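Local structure of DsbA family protein (Salmonella typhimurium, 7JVE) at the interface of chains A and B. The protein acts as a trimeric thioredoxin-like enzyme of the DsbA family with both thiol oxidase and disulfide isomerase activities. Coordinates in Å, arbitrary orientation; residue numbers count along the deposited sequence, not the author numbering. Chains: chain A/B, DsbA family protein.

The interface of chains A and B. Residues chain A 2-6, 9; chain B 5-9, 12-13.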
# COMPACT_ATOMS: atom_id res chain seq x y z
N ASP A 2 41.67 34.40 -8.43
CA ASP A 2 43.03 34.70 -8.88
C ASP A 2 43.84 33.39 -9.01
O ASP A 2 43.28 32.34 -9.36
CB ASP A 2 43.69 35.69 -7.91
CG ASP A 2 44.98 36.29 -8.44
OD1 ASP A 2 45.15 36.39 -9.68
OD2 ASP A 2 45.84 36.67 -7.62
N SER A 3 45.14 33.45 -8.73
CA SER A 3 46.06 32.35 -8.99
C SER A 3 46.77 31.93 -7.71
O SER A 3 46.82 32.68 -6.73
CB SER A 3 47.08 32.74 -10.08
OG SER A 3 47.84 31.63 -10.52
N ALA A 4 47.33 30.72 -7.72
CA ALA A 4 47.96 30.12 -6.54
C ALA A 4 48.66 28.81 -6.90
O ALA A 4 48.47 28.28 -8.01
CB ALA A 4 46.92 29.88 -5.44
N PRO A 5 49.46 28.24 -6.00
CA PRO A 5 50.15 26.98 -6.31
C PRO A 5 49.16 25.85 -6.60
O PRO A 5 48.27 25.56 -5.80
CB PRO A 5 50.97 26.70 -5.04
CG PRO A 5 51.20 28.07 -4.47
CD PRO A 5 49.92 28.81 -4.73
N THR A 6 49.37 25.20 -7.75
CA THR A 6 48.45 24.17 -8.21
C THR A 6 48.30 23.04 -7.20
O THR A 6 47.18 22.58 -6.93
CB THR A 6 48.93 23.62 -9.56
OG1 THR A 6 48.80 24.64 -10.55
CG2 THR A 6 48.13 22.40 -9.96
N ILE A 9 45.85 24.10 -4.31
CA ILE A 9 44.51 24.64 -4.52
C ILE A 9 43.45 23.61 -4.14
O ILE A 9 42.55 23.88 -3.33
CB ILE A 9 44.34 25.11 -5.97
CG1 ILE A 9 45.34 26.22 -6.25
CG2 ILE A 9 42.87 25.51 -6.21
CD1 ILE A 9 45.44 26.61 -7.71
N PRO B 5 54.38 25.08 -10.06
CA PRO B 5 53.25 25.29 -10.97
C PRO B 5 52.08 25.99 -10.29
O PRO B 5 51.72 25.68 -9.14
CB PRO B 5 52.89 23.87 -11.43
CG PRO B 5 53.67 22.93 -10.52
CD PRO B 5 54.89 23.70 -10.11
N THR B 6 51.49 26.95 -11.00
CA THR B 6 50.40 27.78 -10.50
C THR B 6 49.25 27.78 -11.50
O THR B 6 49.45 27.62 -12.71
CB THR B 6 50.87 29.22 -10.25
OG1 THR B 6 51.38 29.76 -11.48
CG2 THR B 6 51.95 29.25 -9.20
N SER B 7 48.04 27.99 -10.98
CA SER B 7 46.83 27.83 -11.78
C SER B 7 45.76 28.79 -11.27
O SER B 7 45.98 29.56 -10.33
CB SER B 7 46.36 26.38 -11.74
OG SER B 7 47.34 25.53 -12.33
N GLN B 8 44.59 28.75 -11.92
CA GLN B 8 43.45 29.58 -11.53
C GLN B 8 42.62 28.85 -10.48
O GLN B 8 42.13 27.74 -10.73
CB GLN B 8 42.61 29.95 -12.75
CG GLN B 8 43.35 30.85 -13.72
CD GLN B 8 44.00 32.03 -13.01
OE1 GLN B 8 45.23 32.22 -13.07
NE2 GLN B 8 43.18 32.83 -12.32
N ILE B 9 42.43 29.49 -9.32
CA ILE B 9 41.89 28.81 -8.14
C ILE B 9 40.54 28.16 -8.45
O ILE B 9 40.34 26.96 -8.21
CB ILE B 9 41.78 29.80 -6.97
CG1 ILE B 9 43.16 30.14 -6.41
CG2 ILE B 9 40.87 29.21 -5.88
CD1 ILE B 9 43.15 31.39 -5.56
N THR B 12 40.64 25.11 -10.98
CA THR B 12 41.50 24.06 -10.44
C THR B 12 40.84 23.35 -9.26
O THR B 12 40.95 22.12 -9.12
CB THR B 12 42.85 24.64 -10.04
OG1 THR B 12 43.43 25.34 -11.15
CG2 THR B 12 43.80 23.54 -9.57
N ALA B 13 40.16 24.12 -8.40
CA ALA B 13 39.44 23.54 -7.27
C ALA B 13 38.26 22.71 -7.75
O ALA B 13 38.04 21.59 -7.27
CB ALA B 13 38.97 24.65 -6.32
O HOH W 1 47.64 30.80 -13.39
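A:Ser3 turns OG anti to its backbone N (chi1 -170°), while A:Thr6 OG1 and B:Ser7 OG each lie anti to their own carbonyl carbon, beside the backbone N, so that two hydroxyl contacts flank a short antiparallel sheet. The N-terminal segments of two protomers, A 3-5 and B 6-8, pair here at the tip of the trimer's helical stalk, and each runs on into its first helix. A:Ala4 pairs with B:Ser7, and the two copies contribute different stretches: chain A turns helical at residue 6, whereas chain B stays extended through 6-8 before helix 9-19, so the contact is not two-fold symmetric. B:Ile9 N, at the start of that helix, donates almost straight to A:Asp2 O (3.0 Å), in the carbonyl plane. B:Ser7 N reaches A:Ala4 O nearly along its C=O axis at 3.0 Å. In return, B:Ser7 O is gripped twice: A:Ala4 N lies in its plane in a longer bond, and the A:Ser3 hydroxyl OG bears down from above that plane at 2.8 Å. The same OG joins a water that passes to the B:Gln8 side-chain carbonyl OE1, placed there by a bend at chi2 (-49°). At the other end A:Thr6 N, in the first turn of helix 6-19, bonds B:Pro5 O at 2.8 Å, and the hydroxyls A:Thr6 OG1 and B:Ser7 OG meet tip to tip. On the helix side of the sheet, A:Ile9 crosses B:Thr12 at about a right angle; its CG2 branch also packs against B:Ile9 and B:Ala13, while CD1 touches B:Thr12 CG2 (3.9 Å). Alongside, A:Ala4 CB meets B:Ile9 CG1. B:Thr12 OG1 bonds B:Gln8 O at 2.8 Å from above the carbonyl plane.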